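PDB 3QLI: coenzyme A transferase from Yersinia pestis, which probably transfers coenzyme A from acyl-CoA thioesters to carboxylates such as acetate, and is a potential virulence factor. Local coordinates for residues A[231-234]-A[235-238]; A[247-250]-A[251-255]. One frame throughout, in Å; residues are numbered along the deposited sequence.

Contact 1 of 2, residues A[231-234]-A[235-238]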
loop_
_atom_site.group_PDB
_atom_site.type_symbol
_atom_site.label_atom_id
_atom_site.label_comp_id
_atom_site.label_asym_id
_atom_site.label_seq_id
_atom_site.Cartn_x
_atom_site.Cartn_y
_atom_site.Cartn_z
ATOM N N LEU A 231 10.674 21.311 7.841
ATOM C CA LEU A 231 9.596 20.796 6.997
ATOM C C LEU A 231 8.262 20.703 7.742
ATOM O O LEU A 231 7.260 20.271 7.175
ATOM C CB LEU A 231 9.967 19.412 6.436
ATOM C CG LEU A 231 11.160 19.356 5.482
ATOM C CD1 LEU A 231 11.622 17.923 5.257
ATOM C CD2 LEU A 231 10.812 20.022 4.161
ATOM N N VAL A 232 8.260 21.094 9.014
ATOM C CA VAL A 232 7.040 21.127 9.816
ATOM C C VAL A 232 6.514 22.555 9.950
ATOM O O VAL A 232 7.161 23.403 10.571
ATOM C CB VAL A 232 7.294 20.571 11.228
ATOM C CG1 VAL A 232 6.004 20.520 12.012
ATOM C CG2 VAL A 232 7.923 19.178 11.145
ATOM N N PRO A 233 5.335 22.831 9.375
ATOM C CA PRO A 233 4.739 24.172 9.506
ATOM C C PRO A 233 3.949 24.332 10.805
ATOM O O PRO A 233 3.588 23.320 11.398
ATOM C CB PRO A 233 3.790 24.241 8.313
ATOM C CG PRO A 233 3.391 22.814 8.070
ATOM C CD PRO A 233 4.577 21.963 8.460
ATOM N N ASP A 234 3.680 25.561 11.256
ATOM C CA ASP A 234 2.691 25.714 12.324
ATOM C C ASP A 234 1.406 24.999 11.864
ATOM O O ASP A 234 1.107 24.941 10.671
ATOM C CB ASP A 234 2.394 27.188 12.647
ATOM C CG ASP A 234 3.509 27.875 13.455
ATOM O OD1 ASP A 234 4.169 27.238 14.311
ATOM O OD2 ASP A 234 3.706 29.087 13.237
ATOM N N GLY A 235 0.658 24.445 12.810
ATOM C CA GLY A 235 -0.590 23.789 12.486
ATOM C C GLY A 235 -0.390 22.378 11.957
ATOM O O GLY A 235 -1.362 21.701 11.641
ATOM N N ALA A 236 0.863 21.933 11.853
ATOM C CA ALA A 236 1.145 20.558 11.409
ATOM C C ALA A 236 0.490 19.517 12.324
ATOM O O ALA A 236 0.386 19.709 13.533
ATOM C CB ALA A 236 2.648 20.320 11.329
ATOM N N CYS A 237 0.049 18.409 11.737
ATOM C CA CYS A 237 -0.550 17.333 12.507
ATOM C C CYS A 237 0.427 16.154 12.497
ATOM O O CYS A 237 0.588 15.478 11.481
ATOM C CB CYS A 237 -1.886 16.937 11.879
ATOM S SG CYS A 237 -2.812 15.700 12.809
ATOM N N LEU A 238 1.053 15.906 13.642
ATOM C CA LEU A 238 2.232 15.047 13.732
ATOM C C LEU A 238 1.947 13.564 13.950
ATOM O O LEU A 238 1.074 13.188 14.741
ATOM C CB LEU A 238 3.106 15.510 14.889
ATOM C CG LEU A 238 3.629 16.945 14.873
ATOM C CD1 LEU A 238 4.394 17.205 16.161
ATOM C CD2 LEU A 238 4.515 17.146 13.655
#
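Val232 and Ala236 meet just above a type II beta turn that runs from Pro233 to Ala236 and feeds the chain into strand 237-240. The valine CB faces Leu253 CD2, and beyond it the side chain splits into two methyls. CG1, the one that makes the contacts here, lies anti to the backbone N (chi1 -176°), which carries it across the mouth of the turn; there it presses on Ala236 CB at 3.4 Å, closer than carbon atoms usually pack. The same methyl also reaches Leu238 CD2, 4.0 Å away, the two side chains crossing at about a right angle. On the flank of this small apolar group the ring of Pro233 brings CD to within 3.8 Å of Ala236 CB.

The turn itself is closed by Ala236 N donating to Pro233 O over 3.1 Å, a moderately bent bond (145° at the hydrogen) whose donor stands above the carbonyl plane. At its third position Gly235 takes a positive phi of 80°, the usual residue and conformation for a type II turn. Asp234, at the second position, turns outward, while Val333 of strand 332-337 packs against Val232, Pro233 and Ala236. One backbone bond thus fixes the reversal, and apolar carbons of Val232 and Pro233 gather round Ala236 CB at its open end; the carboxylate points away from this group, and its OD1 accepts from Asn257 N.

Contact 2 of 2, residues A[247-250]-A[251-255]; sequences NLVC and GVLKD
The late turns of helix 244-252, the helix of a beta-alpha-beta unit between strands 237-240 and 260-261, illustrate how successive bonds from residue i+4 back to residue i run along a helix. Gly251 N donates to Asn247 O at 3.0 Å and Val252 N to Leu248 O at 3.0 Å, both donors tilted from the plane of the carbonyl they use. One residue on, Leu253 N reaches Val249 O at 2.9 Å and lies in the carbonyl plane, with a C=O...N angle of 160°.

Side chains follow the same spacing. Val249 and Leu253 lie side by side and point the same way, with CG1 of the valine 4.0 Å from CD1 of the leucine. Leu253 CG also sits 3.3 Å from Val249 O, alongside the carbonyl that its own N-H engages. Val252 leans back in a similar manner, its CG2 methyl 3.5 Å from Leu248 O. Further along, Lys254 curls back over the backbone: CG lies between the backbone N and C (chi1 63°), which sends the chain back toward Gly251, and NZ donates to Gly251 O at 2.8 Å from above the carbonyl plane. An ammonium group here would probably be favoured by the negative end of the helix dipole, although Lys254 also touches a crystal neighbour and its pose may owe something to the lattice.

Around this helix, Leu248 and Val252 rest on helix 220-230, through Tyr221 and Ser225 for the former and His226 and Ala229 for the latter. Cys250 touches Met240 of strand 237-240 and Leu273 of helix 268-276.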
loop_
_atom_site.group_PDB
_atom_site.type_symbol
_atom_site.label_atom_id
_atom_site.label_comp_id
_atom_site.label_asym_id
_atom_site.label_seq_id
_atom_site.Cartn_x
_atom_site.Cartn_y
_atom_site.Cartn_z
ATOM N N ASN A 247 12.619 12.533 19.796
ATOM C CA ASN A 247 12.742 13.403 20.961
ATOM C C ASN A 247 13.428 14.725 20.609
ATOM O O ASN A 247 13.032 15.792 21.085
ATOM C CB ASN A 247 13.491 12.698 22.092
ATOM C CG ASN A 247 12.658 11.611 22.754
ATOM O OD1 ASN A 247 11.510 11.361 22.365
ATOM N ND2 ASN A 247 13.238 10.947 23.750
ATOM N N LEU A 248 14.456 14.649 19.770
ATOM C CA LEU A 248 15.207 15.839 19.371
ATOM C C LEU A 248 14.381 16.718 18.451
ATOM O O LEU A 248 14.431 17.948 18.534
ATOM C CB LEU A 248 16.497 15.445 18.649
ATOM C CG LEU A 248 17.827 15.690 19.361
ATOM C CD1 LEU A 248 17.882 14.917 20.663
ATOM C CD2 LEU A 248 18.988 15.302 18.458
ATOM N N VAL A 249 13.644 16.086 17.542
ATOM C CA VAL A 249 12.755 16.832 16.663
ATOM C C VAL A 249 11.741 17.605 17.504
ATOM O O VAL A 249 11.574 18.814 17.345
ATOM C CB VAL A 249 12.036 15.897 15.674
ATOM C CG1 VAL A 249 10.968 16.656 14.892
ATOM C CG2 VAL A 249 13.054 15.251 14.735
ATOM N N CYS A 250 11.074 16.904 18.419
ATOM C CA CYS A 250 10.131 17.557 19.323
ATOM C C CYS A 250 10.777 18.698 20.099
ATOM O O CYS A 250 10.137 19.718 20.360
ATOM C CB CYS A 250 9.529 16.541 20.289
ATOM S SG CYS A 250 8.460 15.370 19.443
ATOM N N GLY A 251 12.038 18.514 20.480
ATOM C CA GLY A 251 12.802 19.585 21.099
ATOM C C GLY A 251 12.871 20.817 20.211
ATOM O O GLY A 251 12.681 21.943 20.677
ATOM N N VAL A 252 13.158 20.619 18.926
ATOM C CA VAL A 252 13.230 21.754 18.011
ATOM C C VAL A 252 11.854 22.381 17.837
ATOM O O VAL A 252 11.730 23.588 17.665
ATOM C CB VAL A 252 13.810 21.370 16.625
ATOM C CG1 VAL A 252 13.775 22.551 15.702
ATOM C CG2 VAL A 252 15.228 20.875 16.765
ATOM N N LEU A 253 10.811 21.559 17.908
ATOM C CA LEU A 253 9.455 22.051 17.665
ATOM C C LEU A 253 8.833 22.793 18.846
ATOM O O LEU A 253 7.684 23.230 18.761
ATOM C CB LEU A 253 8.539 20.905 17.245
ATOM C CG LEU A 253 8.960 20.187 15.965
ATOM C CD1 LEU A 253 7.948 19.100 15.616
ATOM C CD2 LEU A 253 9.078 21.200 14.824
ATOM N N LYS A 254 9.579 22.947 19.937
ATOM C CA LYS A 254 9.023 23.611 21.110
ATOM C C LYS A 254 8.596 25.057 20.825
ATOM O O LYS A 254 7.840 25.652 21.595
ATOM C CB LYS A 254 9.983 23.544 22.300
ATOM C CG LYS A 254 11.307 24.256 22.099
ATOM C CD LYS A 254 12.030 24.402 23.435
ATOM C CE LYS A 254 13.535 24.366 23.256
ATOM N NZ LYS A 254 14.013 22.985 22.963
ATOM N N ASP A 255 9.060 25.607 19.705
ATOM C CA ASP A 255 8.748 26.988 19.337
ATOM C C ASP A 255 7.490 27.116 18.472
ATOM O O ASP A 255 7.054 28.230 18.173
ATOM C CB ASP A 255 9.941 27.626 18.614
ATOM C CG ASP A 255 11.203 27.637 19.467
ATOM O OD1 ASP A 255 11.114 27.996 20.666
ATOM O OD2 ASP A 255 12.284 27.274 18.942
#

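Followed from the N terminus, the chain leaves helix 220-230 and reverses at contact 1, whose tight turn delivers it into strand 237-240. It then runs along that strand and enters helix 244-252, where contact 2 spans the later turns. The two are in series, neither nested nor crossed: contact 1 closes a loop, whereas contact 2 closes only helical turns. Their centres are 12 Å apart, yet they touch, since Leu253 CD2 packs on Val232 CB and Leu253 CD1 on Leu238 CD1, both at 4.1 Å. Leu253 thus meets both the loop before strand 237-240 and the strand itself.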